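Putative alcohol dehydrogenase (Sinorhizobium meliloti, PDB 4J6F) is a putative zinc-binding, NAD(P)-dependent alcohol dehydrogenase that probably interconverts alcohols and their aldehydes or ketones. Local coordinates at residues A[224-238]-A[246-258]. Numbering follows the deposited sequence.
Sequences IQLARARGAVPIAVA and MLDIGAQAVVTRG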
ATOM      1  N   ILE A 224       3.843   8.695  18.266  1.00 29.27           N
ATOM      2  CA  ILE A 224       2.974   8.742  19.440  1.00 32.03           C
ATOM      3  C   ILE A 224       2.560  10.183  19.773  1.00 32.47           C
ATOM      4  O   ILE A 224       1.375  10.468  19.983  1.00 35.03           O
ATOM      5  CB  ILE A 224       3.621   8.035  20.648  1.00 34.53           C
ATOM      6  CG1 ILE A 224       3.793   6.551  20.315  1.00 34.89           C
ATOM      7  CG2 ILE A 224       2.793   8.230  21.926  1.00 34.35           C
ATOM      8  CD1 ILE A 224       4.577   5.771  21.343  1.00 35.39           C
ATOM      9  N   GLN A 225       3.527  11.088  19.789  1.00 30.47           N
ATOM     10  CA  GLN A 225       3.235  12.501  20.021  1.00 30.12           C
ATOM     11  C   GLN A 225       2.422  13.096  18.873  1.00 29.27           C
ATOM     12  O   GLN A 225       1.381  13.729  19.105  1.00 30.63           O
ATOM     13  CB  GLN A 225       4.510  13.314  20.251  1.00 28.35           C
ATOM     14  CG  GLN A 225       5.249  13.006  21.542  1.00 27.98           C
ATOM     15  CD  GLN A 225       6.114  14.168  21.971  1.00 30.02           C
ATOM     16  OE1 GLN A 225       5.629  15.104  22.623  1.00 31.51           O
ATOM     17  NE2 GLN A 225       7.399  14.133  21.597  1.00 29.65           N
ATOM     18  N   LEU A 226       2.865  12.869  17.640  1.00 25.64           N
ATOM     19  CA  LEU A 226       2.158  13.442  16.508  1.00 24.42           C
ATOM     20  C   LEU A 226       0.727  12.912  16.407  1.00 24.81           C
ATOM     21  O   LEU A 226      -0.181  13.653  16.058  1.00 25.72           O
ATOM     22  CB  LEU A 226       2.930  13.238  15.217  1.00 23.08           C
ATOM     23  CG  LEU A 226       4.321  13.868  15.160  1.00 23.32           C
ATOM     24  CD1 LEU A 226       5.061  13.280  13.977  1.00 24.65           C
ATOM     25  CD2 LEU A 226       4.279  15.376  15.034  1.00 22.92           C
ATOM     26  N   ALA A 227       0.514  11.645  16.744  1.00 24.30           N
ATOM     27  CA  ALA A 227      -0.841  11.105  16.817  1.00 25.15           C
ATOM     28  C   ALA A 227      -1.722  11.934  17.764  1.00 27.85           C
ATOM     29  O   ALA A 227      -2.857  12.299  17.427  1.00 27.84           O
ATOM     30  CB  ALA A 227      -0.816   9.657  17.264  1.00 24.70           C
ATOM     31  N   ARG A 228      -1.192  12.238  18.947  1.00 28.72           N
ATOM     32  CA  ARG A 228      -1.935  13.033  19.904  1.00 29.67           C
ATOM     33  C   ARG A 228      -2.214  14.427  19.348  1.00 31.16           C
ATOM     34  O   ARG A 228      -3.321  14.940  19.466  1.00 30.73           O
ATOM     35  CB  ARG A 228      -1.177  13.114  21.219  1.00 29.57           C
ATOM     36  CG  ARG A 228      -1.278  11.859  22.048  1.00 29.08           C
ATOM     37  CD  ARG A 228      -2.715  11.622  22.468  1.00 29.87           C
ATOM     38  NE  ARG A 228      -2.830  10.394  23.244  1.00 30.28           N
ATOM     39  CZ  ARG A 228      -3.971   9.808  23.575  1.00 30.51           C
ATOM     40  NH1 ARG A 228      -5.129  10.329  23.196  1.00 31.32           N
ATOM     41  NH2 ARG A 228      -3.944   8.686  24.278  1.00 30.97           N
ATOM     42  N   ALA A 229      -1.206  15.006  18.701  1.00 33.27           N
ATOM     43  CA  ALA A 229      -1.278  16.363  18.154  1.00 34.75           C
ATOM     44  C   ALA A 229      -2.429  16.574  17.185  1.00 36.49           C
ATOM     45  O   ALA A 229      -2.891  17.697  17.019  1.00 39.16           O
ATOM     46  CB  ALA A 229       0.035  16.721  17.475  1.00 33.89           C
ATOM     47  N   ARG A 230      -2.878  15.499  16.539  1.00 35.63           N
ATOM     48  CA  ARG A 230      -3.908  15.605  15.508  1.00 33.59           C
ATOM     49  C   ARG A 230      -5.230  14.971  15.970  1.00 34.17           C
ATOM     50  O   ARG A 230      -6.196  14.911  15.212  1.00 33.81           O
ATOM     51  CB  ARG A 230      -3.394  15.037  14.164  1.00 30.65           C
ATOM     52  CG  ARG A 230      -3.673  13.563  13.928  1.00 29.66           C
ATOM     53  CD  ARG A 230      -2.753  12.858  12.943  1.00 28.76           C
ATOM     54  NE  ARG A 230      -1.957  13.706  12.059  1.00 29.45           N
ATOM     55  CZ  ARG A 230      -1.933  13.617  10.728  1.00 28.16           C
ATOM     56  NH1 ARG A 230      -2.694  12.738  10.095  1.00 27.14           N
ATOM     57  NH2 ARG A 230      -1.140  14.414  10.021  1.00 26.79           N
ATOM     58  N   GLY A 231      -5.263  14.515  17.223  1.00 34.72           N
ATOM     59  CA  GLY A 231      -6.492  14.004  17.836  1.00 34.71           C
ATOM     60  C   GLY A 231      -6.681  12.499  17.752  1.00 35.17           C
ATOM     61  O   GLY A 231      -7.758  11.983  18.053  1.00 35.17           O
ATOM     62  N   ALA A 232      -5.635  11.789  17.346  1.00 35.19           N
ATOM     63  CA  ALA A 232      -5.694  10.340  17.218  1.00 34.59           C
ATOM     64  C   ALA A 232      -5.277   9.634  18.501  1.00 36.67           C
ATOM     65  O   ALA A 232      -4.681  10.238  19.394  1.00 38.56           O
ATOM     66  CB  ALA A 232      -4.827   9.884  16.058  1.00 33.05           C
ATOM     67  N   VAL A 233      -5.584   8.342  18.569  1.00 37.32           N
ATOM     68  CA  VAL A 233      -5.287   7.522  19.740  1.00 37.35           C
ATOM     69  C   VAL A 233      -4.168   6.512  19.423  1.00 34.18           C
ATOM     70  O   VAL A 233      -4.376   5.565  18.655  1.00 34.70           O
ATOM     71  CB  VAL A 233      -6.567   6.803  20.265  1.00 38.71           C
ATOM     72  CG1 VAL A 233      -6.328   6.206  21.644  1.00 40.54           C
ATOM     73  CG2 VAL A 233      -7.750   7.764  20.332  1.00 36.55           C
ATOM     74  N   PRO A 234      -2.968   6.725  19.997  1.00 31.45           N
ATOM     75  CA  PRO A 234      -1.850   5.797  19.804  1.00 30.30           C
ATOM     76  C   PRO A 234      -1.802   4.703  20.856  1.00 29.90           C
ATOM     77  O   PRO A 234      -2.092   4.950  22.034  1.00 28.97           O
ATOM     78  CB  PRO A 234      -0.622   6.697  19.952  1.00 29.83           C
ATOM     79  CG  PRO A 234      -1.068   7.803  20.853  1.00 30.18           C
ATOM     80  CD  PRO A 234      -2.570   7.905  20.780  1.00 30.99           C
ATOM     81  N   ILE A 235      -1.437   3.504  20.415  1.00 30.23           N
ATOM     82  CA  ILE A 235      -1.172   2.379  21.307  1.00 32.25           C
ATOM     83  C   ILE A 235       0.230   1.882  21.004  1.00 32.47           C
ATOM     84  O   ILE A 235       0.510   1.421  19.892  1.00 35.55           O
ATOM     85  CB  ILE A 235      -2.183   1.226  21.115  1.00 33.74           C
ATOM     86  CG1 ILE A 235      -3.567   1.651  21.584  1.00 35.90           C
ATOM     87  CG2 ILE A 235      -1.757  -0.014  21.889  1.00 33.22           C
ATOM     88  CD1 ILE A 235      -4.639   0.672  21.194  1.00 37.70           C
ATOM     89  N   ALA A 236       1.109   1.977  21.992  1.00 31.36           N
ATOM     90  CA  ALA A 236       2.516   1.677  21.792  1.00 29.93           C
ATOM     91  C   ALA A 236       2.767   0.188  21.921  1.00 31.08           C
ATOM     92  O   ALA A 236       2.171  -0.466  22.777  1.00 32.36           O
ATOM     93  CB  ALA A 236       3.352   2.447  22.797  1.00 28.65           C
ATOM     94  N   VAL A 237       3.627  -0.354  21.058  1.00 29.70           N
ATOM     95  CA  VAL A 237       4.175  -1.689  21.291  1.00 28.93           C
ATOM     96  C   VAL A 237       5.588  -1.420  21.697  1.00 30.65           C
ATOM     97  O   VAL A 237       6.370  -0.920  20.886  1.00 32.13           O
ATOM     98  CB  VAL A 237       4.205  -2.589  20.044  1.00 26.05           C
ATOM     99  CG1 VAL A 237       4.847  -3.916  20.391  1.00 25.12           C
ATOM    100  CG2 VAL A 237       2.805  -2.815  19.489  1.00 25.28           C
ATOM    101  N   ALA A 238       5.914  -1.730  22.948  1.00 32.96           N
ATOM    102  CA  ALA A 238       7.219  -1.341  23.507  1.00 36.66           C
ATOM    103  C   ALA A 238       7.968  -2.494  24.129  1.00 40.30           C
ATOM    104  O   ALA A 238       7.358  -3.440  24.637  1.00 40.02           O
ATOM    105  CB  ALA A 238       7.059  -0.228  24.539  1.00 36.18           C
HETATM  106  N   MSE A 246       6.300   5.156  27.719  1.00 34.73           N
HETATM  107  CA  MSE A 246       5.396   5.352  26.589  1.00 35.69           C
HETATM  108  C   MSE A 246       4.156   6.042  27.064  1.00 38.34           C
HETATM  109  O   MSE A 246       3.679   6.970  26.409  1.00 40.18           O
HETATM  110  CB  MSE A 246       5.067   4.044  25.881  1.00 38.31           C
HETATM  111  CG  MSE A 246       6.285   3.367  25.263  1.00 43.53           C
HETATM  112 SE   MSE A 246       7.168   4.487  23.894  1.00 49.75          SE
HETATM  113  CE  MSE A 246       8.425   5.539  24.989  1.00 45.08           C
ATOM    114  N   LEU A 247       3.632   5.620  28.217  1.00 37.64           N
ATOM    115  CA  LEU A 247       2.526   6.333  28.851  1.00 36.54           C
ATOM    116  C   LEU A 247       2.862   7.821  29.062  1.00 37.44           C
ATOM    117  O   LEU A 247       2.022   8.707  28.859  1.00 36.87           O
ATOM    118  CB  LEU A 247       2.131   5.662  30.170  1.00 34.64           C
ATOM    119  CG  LEU A 247       1.468   4.280  30.081  1.00 33.16           C
ATOM    120  CD1 LEU A 247       1.219   3.686  31.459  1.00 33.72           C
ATOM    121  CD2 LEU A 247       0.174   4.293  29.265  1.00 32.28           C
ATOM    122  N   ASP A 248       4.105   8.089  29.431  1.00 38.70           N
ATOM    123  CA  ASP A 248       4.526   9.454  29.714  1.00 43.57           C
ATOM    124  C   ASP A 248       4.488  10.368  28.496  1.00 41.29           C
ATOM    125  O   ASP A 248       4.282  11.566  28.629  1.00 42.83           O
ATOM    126  CB  ASP A 248       5.927   9.470  30.321  1.00 49.33           C
ATOM    127  CG  ASP A 248       6.098  10.555  31.360  1.00 53.25           C
ATOM    128  OD1 ASP A 248       5.297  11.509  31.373  1.00 51.98           O
ATOM    129  OD2 ASP A 248       7.032  10.442  32.178  1.00 58.91           O
ATOM    130  N   ILE A 249       4.691   9.815  27.311  1.00 38.05           N
ATOM    131  CA  ILE A 249       4.680  10.646  26.114  1.00 34.58           C
ATOM    132  C   ILE A 249       3.336  10.655  25.390  1.00 34.16           C
ATOM    133  O   ILE A 249       3.227  11.262  24.329  1.00 33.49           O
ATOM    134  CB  ILE A 249       5.841  10.311  25.152  1.00 32.61           C
ATOM    135  CG1 ILE A 249       5.693   8.902  24.586  1.00 32.62           C
ATOM    136  CG2 ILE A 249       7.176  10.474  25.865  1.00 32.10           C
ATOM    137  CD1 ILE A 249       6.635   8.596  23.446  1.00 32.09           C
ATOM    138  N   GLY A 250       2.321   9.999  25.968  1.00 34.86           N
ATOM    139  CA  GLY A 250       0.930  10.124  25.507  1.00 33.63           C
ATOM    140  C   GLY A 250       0.254   8.885  24.940  1.00 35.23           C
ATOM    141  O   GLY A 250      -0.853   8.981  24.410  1.00 36.08           O
ATOM    142  N   ALA A 251       0.894   7.717  25.043  1.00 35.46           N
ATOM    143  CA  ALA A 251       0.279   6.472  24.560  1.00 34.62           C
ATOM    144  C   ALA A 251      -0.971   6.179  25.369  1.00 38.32           C
ATOM    145  O   ALA A 251      -1.000   6.406  26.575  1.00 41.10           O
ATOM    146  CB  ALA A 251       1.245   5.303  24.654  1.00 32.39           C
ATOM    147  N   GLN A 252      -1.998   5.674  24.703  1.00 39.05           N
ATOM    148  CA  GLN A 252      -3.241   5.321  25.370  1.00 40.70           C
ATOM    149  C   GLN A 252      -3.050   4.071  26.213  1.00 39.09           C
ATOM    150  O   GLN A 252      -3.412   4.033  27.370  1.00 40.10           O
ATOM    151  CB  GLN A 252      -4.361   5.115  24.339  1.00 43.51           C
ATOM    152  CG  GLN A 252      -5.711   4.703  24.914  1.00 47.17           C
ATOM    153  CD  GLN A 252      -6.250   5.682  25.947  1.00 50.50           C
ATOM    154  OE1 GLN A 252      -5.950   6.883  25.927  1.00 48.97           O
ATOM    155  NE2 GLN A 252      -7.059   5.165  26.860  1.00 53.45           N
ATOM    156  N   ALA A 253      -2.489   3.042  25.608  1.00 38.71           N
ATOM    157  CA  ALA A 253      -2.152   1.825  26.313  1.00 37.74           C
ATOM    158  C   ALA A 253      -0.870   1.301  25.705  1.00 36.76           C
ATOM    159  O   ALA A 253      -0.501   1.658  24.571  1.00 33.49           O
ATOM    160  CB  ALA A 253      -3.261   0.802  26.173  1.00 37.26           C
ATOM    161  N   VAL A 254      -0.184   0.466  26.473  1.00 38.72           N
ATOM    162  CA  VAL A 254       1.068  -0.120  26.037  1.00 38.61           C
ATOM    163  C   VAL A 254       0.951  -1.642  26.014  1.00 37.96           C
ATOM    164  O   VAL A 254       0.318  -2.247  26.865  1.00 39.22           O
ATOM    165  CB  VAL A 254       2.240   0.338  26.930  1.00 40.15           C
ATOM    166  CG1 VAL A 254       3.572  -0.127  26.365  1.00 41.00           C
ATOM    167  CG2 VAL A 254       2.246   1.851  27.060  1.00 38.98           C
ATOM    168  N   VAL A 255       1.549  -2.236  24.998  1.00 38.60           N
ATOM    169  CA  VAL A 255       1.639  -3.669  24.845  1.00 39.81           C
ATOM    170  C   VAL A 255       3.139  -3.994  24.860  1.00 42.19           C
ATOM    171  O   VAL A 255       3.915  -3.422  24.093  1.00 41.58           O
ATOM    172  CB  VAL A 255       0.986  -4.115  23.515  1.00 38.85           C
ATOM    173  CG1 VAL A 255       1.358  -5.546  23.182  1.00 40.59           C
ATOM    174  CG2 VAL A 255      -0.527  -3.956  23.561  1.00 36.69           C
ATOM    175  N   THR A 256       3.544  -4.885  25.758  1.00 46.95           N
ATOM    176  CA  THR A 256       4.940  -5.306  25.882  1.00 49.06           C
ATOM    177  C   THR A 256       5.253  -6.381  24.846  1.00 53.16           C
ATOM    178  O   THR A 256       4.536  -7.377  24.736  1.00 54.84           O
ATOM    179  CB  THR A 256       5.237  -5.839  27.297  1.00 50.69           C
ATOM    180  OG1 THR A 256       4.843  -4.865  28.274  1.00 51.99           O
ATOM    181  CG2 THR A 256       6.710  -6.140  27.457  1.00 52.41           C
ATOM    182  N   ARG A 257       6.325  -6.182  24.088  1.00 58.64           N
ATOM    183  CA  ARG A 257       6.625  -7.076  22.977  1.00 67.71           C
ATOM    184  C   ARG A 257       6.858  -8.514  23.439  1.00 74.34           C
ATOM    185  O   ARG A 257       6.344  -9.449  22.823  1.00 76.82           O
ATOM    186  CB  ARG A 257       7.820  -6.568  22.172  1.00 72.81           C
ATOM    187  CG  ARG A 257       7.849  -7.067  20.735  1.00 79.14           C
ATOM    188  CD  ARG A 257       9.151  -6.689  20.049  1.00 90.11           C
ATOM    189  NE  ARG A 257       9.314  -5.243  19.859  1.00 96.93           N
ATOM    190  CZ  ARG A 257      10.093  -4.459  20.608  1.00 92.95           C
ATOM    191  NH1 ARG A 257      10.797  -4.970  21.622  1.00 82.25           N
ATOM    192  NH2 ARG A 257      10.165  -3.155  20.345  1.00 89.03           N
ATOM    193  N   GLY A 258       7.610  -8.672  24.530  1.00 76.14           N
ATOM    194  CA  GLY A 258       7.998  -9.986  25.050  1.00 80.16           C
ATOM    195  C   GLY A 258       6.957 -11.097  24.988  1.00 80.77           C
ATOM    196  O   GLY A 258       6.980 -11.929  24.082  1.00 67.85           O
TER
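Strands 233-238 and 253-256 lie side by side at the border of the parallel sheet in the Rossmann-type domain, which probably binds the nucleotide cofactor, and are joined by helix 243-248 in a beta-alpha-beta unit. The main-chain ladder includes a nearly straight bond from Gln252 N to Pro234 O. It runs on through Ala236, whose N reaches Ala253 O and whose O takes Val255 N at 2.9 Å, and through Ala238, which pairs with Val255 O and Arg257 N.

On one face, Ala236 and Ala238 receive the connecting helix: selenomethionine Met246 sets its CG 3.7 Å from Ala238 CB and bends so that SE meets Ile224 CD1 at 3.9 Å. Ile224 belongs to helix 218-229 on the same face. With chi1 at -64°, its CG2 stands anti to the backbone N, 4.0 Å from Ile249 CG1 and close to Ala251 N. On the other face, Val255 packs with helix 262-270.

Gly250 closes the Schellman motif that ends helix 243-248, and its carbonyl is gripped by Arg228. Arg228 NE donates to Gly250 O at 2.7 Å, the acceptor in the guanidinium plane; NH2 adds a weak bond to that oxygen and an ordinary one, 3.2 Å long, to Gln252 OE1, on a lone pair in the carbonyl plane. The amide is turned 68° from the guanidinium, and Pro234 CD lies over one guanidinium face, toward its rim. A leucine in place of Arg228 would probably leave the Gly250 carbonyl without these donors and the Gln252 amide freer to turn. Two neighbouring parallel strands joined by a right-handed beta-alpha-beta crossover are typical of the Rossmann fold of medium-chain dehydrogenases.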